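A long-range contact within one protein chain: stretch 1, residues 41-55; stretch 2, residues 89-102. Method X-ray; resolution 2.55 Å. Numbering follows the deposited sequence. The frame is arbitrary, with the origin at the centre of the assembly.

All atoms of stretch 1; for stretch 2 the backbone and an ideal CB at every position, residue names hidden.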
# COMPACT_ATOMS: atom_id res chain seq x y z
N LEU B 41 21.65 -18.79 -11.02
CA LEU B 41 20.25 -18.86 -10.61
C LEU B 41 19.27 -18.66 -11.76
O LEU B 41 18.23 -19.31 -11.81
CB LEU B 41 19.96 -17.83 -9.53
CG LEU B 41 20.67 -18.01 -8.20
CD1 LEU B 41 20.33 -16.84 -7.30
CD2 LEU B 41 20.31 -19.37 -7.56
N GLU B 42 19.58 -17.74 -12.67
CA GLU B 42 18.74 -17.58 -13.85
C GLU B 42 18.74 -18.88 -14.66
O GLU B 42 17.68 -19.43 -14.96
CB GLU B 42 19.08 -16.32 -14.65
CG GLU B 42 18.58 -15.05 -13.90
CD GLU B 42 18.85 -13.73 -14.60
OE1 GLU B 42 19.61 -13.70 -15.60
OE2 GLU B 42 18.32 -12.71 -14.12
N ALA B 43 19.92 -19.44 -14.93
CA ALA B 43 19.99 -20.72 -15.63
C ALA B 43 19.20 -21.82 -14.91
O ALA B 43 18.48 -22.58 -15.54
CB ALA B 43 21.43 -21.15 -15.86
N ALA B 44 19.32 -21.87 -13.58
CA ALA B 44 18.54 -22.79 -12.75
C ALA B 44 17.03 -22.53 -12.77
O ALA B 44 16.22 -23.45 -12.62
CB ALA B 44 19.06 -22.74 -11.31
N ALA B 45 16.65 -21.27 -12.93
CA ALA B 45 15.23 -20.90 -12.97
C ALA B 45 14.45 -21.71 -14.01
O ALA B 45 13.28 -22.03 -13.81
CB ALA B 45 15.08 -19.41 -13.24
N THR B 46 15.13 -22.08 -15.10
CA THR B 46 14.45 -22.73 -16.22
C THR B 46 14.86 -24.18 -16.40
O THR B 46 14.28 -24.89 -17.21
CB THR B 46 14.66 -21.96 -17.56
OG1 THR B 46 16.04 -22.02 -17.95
CG2 THR B 46 14.28 -20.51 -17.37
N ASP B 47 15.86 -24.62 -15.64
CA ASP B 47 16.22 -26.03 -15.66
C ASP B 47 15.19 -26.85 -14.88
O ASP B 47 15.14 -26.76 -13.66
CB ASP B 47 17.62 -26.25 -15.09
CG ASP B 47 18.01 -27.72 -15.06
OD1 ASP B 47 17.12 -28.56 -15.31
OD2 ASP B 47 19.18 -28.04 -14.79
N THR B 48 14.40 -27.65 -15.58
CA THR B 48 13.28 -28.38 -14.97
C THR B 48 13.73 -29.58 -14.14
O THR B 48 12.91 -30.28 -13.53
CB THR B 48 12.19 -28.81 -16.01
OG1 THR B 48 12.76 -29.70 -16.99
CG2 THR B 48 11.56 -27.57 -16.70
N SER B 49 15.04 -29.81 -14.11
CA SER B 49 15.60 -30.82 -13.23
C SER B 49 16.00 -30.22 -11.87
O SER B 49 16.33 -30.95 -10.94
CB SER B 49 16.78 -31.56 -13.88
OG SER B 49 17.95 -30.78 -13.92
N ILE B 50 15.94 -28.89 -11.76
CA ILE B 50 16.20 -28.23 -10.48
C ILE B 50 14.92 -27.73 -9.80
O ILE B 50 14.02 -27.18 -10.45
CB ILE B 50 17.17 -27.05 -10.62
CG1 ILE B 50 18.48 -27.52 -11.25
CG2 ILE B 50 17.38 -26.39 -9.26
CD1 ILE B 50 19.49 -26.43 -11.47
N SER B 51 14.86 -27.91 -8.48
CA SER B 51 13.70 -27.55 -7.66
C SER B 51 14.06 -26.58 -6.52
O SER B 51 13.26 -25.72 -6.15
CB SER B 51 13.04 -28.80 -7.09
OG SER B 51 12.50 -29.59 -8.12
N VAL B 52 15.27 -26.72 -5.98
CA VAL B 52 15.76 -25.87 -4.89
C VAL B 52 17.23 -25.50 -5.11
O VAL B 52 17.99 -26.26 -5.73
CB VAL B 52 15.66 -26.59 -3.51
CG1 VAL B 52 16.07 -25.64 -2.39
CG2 VAL B 52 14.24 -27.13 -3.27
N CYS B 53 17.62 -24.33 -4.62
CA CYS B 53 19.02 -23.96 -4.54
C CYS B 53 19.44 -23.83 -3.05
O CYS B 53 18.60 -23.59 -2.17
CB CYS B 53 19.30 -22.69 -5.35
SG CYS B 53 21.03 -22.15 -5.47
N VAL B 54 20.74 -24.03 -2.80
CA VAL B 54 21.33 -23.78 -1.50
C VAL B 54 22.53 -22.89 -1.81
O VAL B 54 23.25 -23.14 -2.79
CB VAL B 54 21.84 -25.09 -0.83
CG1 VAL B 54 22.73 -24.81 0.37
CG2 VAL B 54 20.68 -25.98 -0.45
N ILE B 55 22.75 -21.87 -0.98
CA ILE B 55 23.88 -20.95 -1.17
C ILE B 55 24.76 -20.93 0.09
O ILE B 55 24.29 -20.69 1.19
CB ILE B 55 23.39 -19.50 -1.50
CG1 ILE B 55 22.80 -19.43 -2.91
CG2 ILE B 55 24.51 -18.49 -1.38
CD1 ILE B 55 22.53 -17.97 -3.42
N UNK B 89 18.14 -7.32 -7.95
CA UNK B 89 16.72 -7.56 -8.28
C UNK B 89 16.57 -8.81 -9.12
O UNK B 89 15.54 -9.48 -9.06
CB UNK B 89 16.12 -6.36 -9.02
N UNK B 90 17.59 -9.14 -9.90
CA UNK B 90 17.53 -10.39 -10.65
C UNK B 90 17.70 -11.60 -9.73
O UNK B 90 17.10 -12.64 -9.97
CB UNK B 90 18.60 -10.40 -11.74
N UNK B 91 18.52 -11.46 -8.68
CA UNK B 91 18.67 -12.52 -7.66
C UNK B 91 17.34 -12.81 -6.98
O UNK B 91 16.93 -13.97 -6.86
CB UNK B 91 19.71 -12.12 -6.61
N UNK B 92 16.68 -11.74 -6.54
CA UNK B 92 15.39 -11.82 -5.87
C UNK B 92 14.28 -12.36 -6.75
O UNK B 92 13.26 -12.82 -6.25
CB UNK B 92 14.99 -10.44 -5.35
N UNK B 93 14.45 -12.30 -8.06
CA UNK B 93 13.42 -12.73 -8.99
C UNK B 93 13.53 -14.23 -9.24
O UNK B 93 12.67 -14.84 -9.88
CB UNK B 93 13.53 -11.96 -10.31
N UNK B 94 14.59 -14.84 -8.72
CA UNK B 94 14.71 -16.28 -8.79
C UNK B 94 13.42 -16.88 -8.24
O UNK B 94 13.00 -16.55 -7.13
CB UNK B 94 15.93 -16.78 -8.02
N UNK B 95 12.78 -17.75 -9.01
CA UNK B 95 11.41 -18.17 -8.73
C UNK B 95 11.33 -19.47 -7.92
O UNK B 95 10.23 -19.89 -7.54
CB UNK B 95 10.65 -18.34 -10.05
N UNK B 96 12.47 -20.10 -7.66
CA UNK B 96 12.51 -21.34 -6.88
C UNK B 96 13.03 -21.15 -5.46
O UNK B 96 13.73 -20.17 -5.18
CB UNK B 96 13.38 -22.37 -7.60
N UNK B 97 12.68 -22.07 -4.55
CA UNK B 97 13.15 -21.98 -3.16
C UNK B 97 14.66 -21.81 -3.05
O UNK B 97 15.44 -22.48 -3.73
CB UNK B 97 12.73 -23.23 -2.39
N UNK B 98 15.07 -20.89 -2.19
CA UNK B 98 16.47 -20.51 -2.08
C UNK B 98 16.85 -20.50 -0.61
O UNK B 98 16.33 -19.71 0.18
CB UNK B 98 16.73 -19.15 -2.73
N UNK B 99 17.75 -21.41 -0.26
CA UNK B 99 18.19 -21.56 1.11
C UNK B 99 19.65 -21.09 1.27
O UNK B 99 20.54 -21.45 0.49
CB UNK B 99 18.04 -23.02 1.55
N UNK B 100 19.87 -20.24 2.27
CA UNK B 100 21.21 -19.79 2.60
C UNK B 100 21.70 -20.63 3.77
O UNK B 100 21.08 -20.62 4.83
CB UNK B 100 21.24 -18.30 2.93
N UNK B 101 22.79 -21.36 3.57
CA UNK B 101 23.43 -22.09 4.66
C UNK B 101 24.61 -21.28 5.12
O UNK B 101 25.64 -21.24 4.44
CB UNK B 101 23.86 -23.50 4.23
N UNK B 102 24.47 -20.62 6.26
CA UNK B 102 25.48 -19.68 6.70
C UNK B 102 26.37 -20.25 7.81
O UNK B 102 25.89 -20.65 8.86
CB UNK B 102 24.81 -18.39 7.18

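Position 89 is helical and its ideal CB finds nothing of stretch 1 nearby, so this contact sets no rule: Ala-89. At 90 the helix points its CB toward stretch 1, 3.3 Å from Glu-42 OE2. A carboxylate there asks for a donor, and lysine, arginine or glutamine could answer. Arg-90 does so with a two-pronged salt bridge, NE to Glu-42 OE2 at 2.9 Å and NH2 to Glu-42 OE1 at 3.0 Å.

Position 91 points away, yet Leu-41 CD1 lies 4.8 Å from the ideal CB, so a long apolar chain could bend back. Leu-91 does, its CD2 reaching 3.9 Å from Leu-41 CD1. Positions 92 and 93 meet nothing and are free: Gln-92 and Ala-93.

At 94 the CB points toward the helix of stretch 1, 4.4 Å from Leu-41 CB, with Ala-44, Ala-45 and Cys-53 leaving room beyond. A large apolar group suits, leucine, methionine or an aromatic. Phe-94, with chi1 t, extends its ring into the space; Leu-41 CD2 sits over one face, 4.1 Å from the ring centroid. Position 95 points sideways and tolerates many small or polar residues; Asn-95 brings OD1 to 3.7 Å from Ala-45 CB.

Position 96 points toward stretch 1, where carbonyls of the helix (Ala-44) and the loop (Asp-47, Ile-50) converge. A long donor is wanted, lysine above all, perhaps arginine. Lys-96, nearly extended, donates from NZ to Ala-44 O at 2.8 Å and Ile-50 O at 2.7 Å.

At 97, phi of -51° permits proline, and the backbone O, not its N, serves stretch 1; small apolar residues would also fit. Pro-97 O accepts from Cys-53 N at 3.0 Å, while its CB lies 4.1 Å from Val-52 CG1.

From 98 the strands run parallel. Position 98 shares a face with Cys-53 and Ile-55, favouring branched or long apolar groups; Leu-98 CD1 reaches Cys-53 CB at 3.6 Å. Position 99 turns to the face of Val-54, where beta-branching suits a strand: Ile-99 places CD1 3.9 Å from Val-52 CG1, while its N donates to Cys-53 O and its O accepts from Ile-55 N.

Position 100 returns to the face of Ile-55, its ideal CB 4.3 Å from Ile-55 O; alanine or a larger apolar group would suit. Ala-100 contributes little side-chain contact. At 101 a small apolar residue can meet Val-54; Ala-101 CB is 4.2 Å from Val-54 CG1. Position 102 lacks contact: Val-102.

Stretch 2 (89-102) ARLQAFNKPLIAAV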
# COMPACT_ATOMS: atom_id res chain seq x y z
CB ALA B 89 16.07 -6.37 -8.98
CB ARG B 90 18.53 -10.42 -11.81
CG ARG B 90 18.10 -9.56 -12.99
CD ARG B 90 19.28 -9.15 -13.84
NE ARG B 90 19.75 -10.25 -14.67
CZ ARG B 90 20.64 -10.11 -15.64
NH1 ARG B 90 21.14 -8.91 -15.90
NH2 ARG B 90 21.03 -11.17 -16.34
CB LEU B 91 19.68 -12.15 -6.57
CG LEU B 91 21.16 -11.94 -6.88
CD1 LEU B 91 21.88 -11.53 -5.61
CD2 LEU B 91 21.77 -13.19 -7.48
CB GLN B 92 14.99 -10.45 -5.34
CG GLN B 92 13.49 -10.31 -5.16
CD GLN B 92 13.10 -9.03 -4.49
OE1 GLN B 92 12.95 -8.99 -3.26
NE2 GLN B 92 12.93 -7.96 -5.29
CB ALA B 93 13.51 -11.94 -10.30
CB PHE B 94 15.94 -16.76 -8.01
CG PHE B 94 16.10 -18.27 -7.98
CD1 PHE B 94 16.44 -18.97 -9.13
CD2 PHE B 94 15.92 -18.98 -6.81
CE1 PHE B 94 16.59 -20.35 -9.11
CE2 PHE B 94 16.07 -20.37 -6.79
CZ PHE B 94 16.41 -21.06 -7.94
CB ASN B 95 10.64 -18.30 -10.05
CG ASN B 95 11.16 -19.44 -10.94
OD1 ASN B 95 12.30 -19.88 -10.81
ND2 ASN B 95 10.33 -19.92 -11.84
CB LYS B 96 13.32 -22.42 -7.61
CG LYS B 96 12.72 -22.82 -8.95
CD LYS B 96 13.63 -23.79 -9.69
CE LYS B 96 13.20 -23.91 -11.15
NZ LYS B 96 13.96 -24.96 -11.90
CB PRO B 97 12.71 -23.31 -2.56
CG PRO B 97 11.40 -23.57 -3.30
CD PRO B 97 11.65 -23.11 -4.72
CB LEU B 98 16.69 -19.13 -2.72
CG LEU B 98 18.11 -18.58 -2.89
CD1 LEU B 98 18.99 -19.51 -3.70
CD2 LEU B 98 18.03 -17.21 -3.54
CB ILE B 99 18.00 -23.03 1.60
CG1 ILE B 99 16.51 -23.41 1.55
CG2 ILE B 99 18.51 -23.17 3.02
CD1 ILE B 99 16.25 -24.91 1.48
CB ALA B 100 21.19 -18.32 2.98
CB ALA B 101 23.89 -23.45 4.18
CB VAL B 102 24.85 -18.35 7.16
CG1 VAL B 102 25.93 -17.28 7.42
CG2 VAL B 102 23.85 -17.87 6.14
O HOH W 1 16.26 -13.30 -12.87
O HOH W 2 12.17 -24.75 -14.32
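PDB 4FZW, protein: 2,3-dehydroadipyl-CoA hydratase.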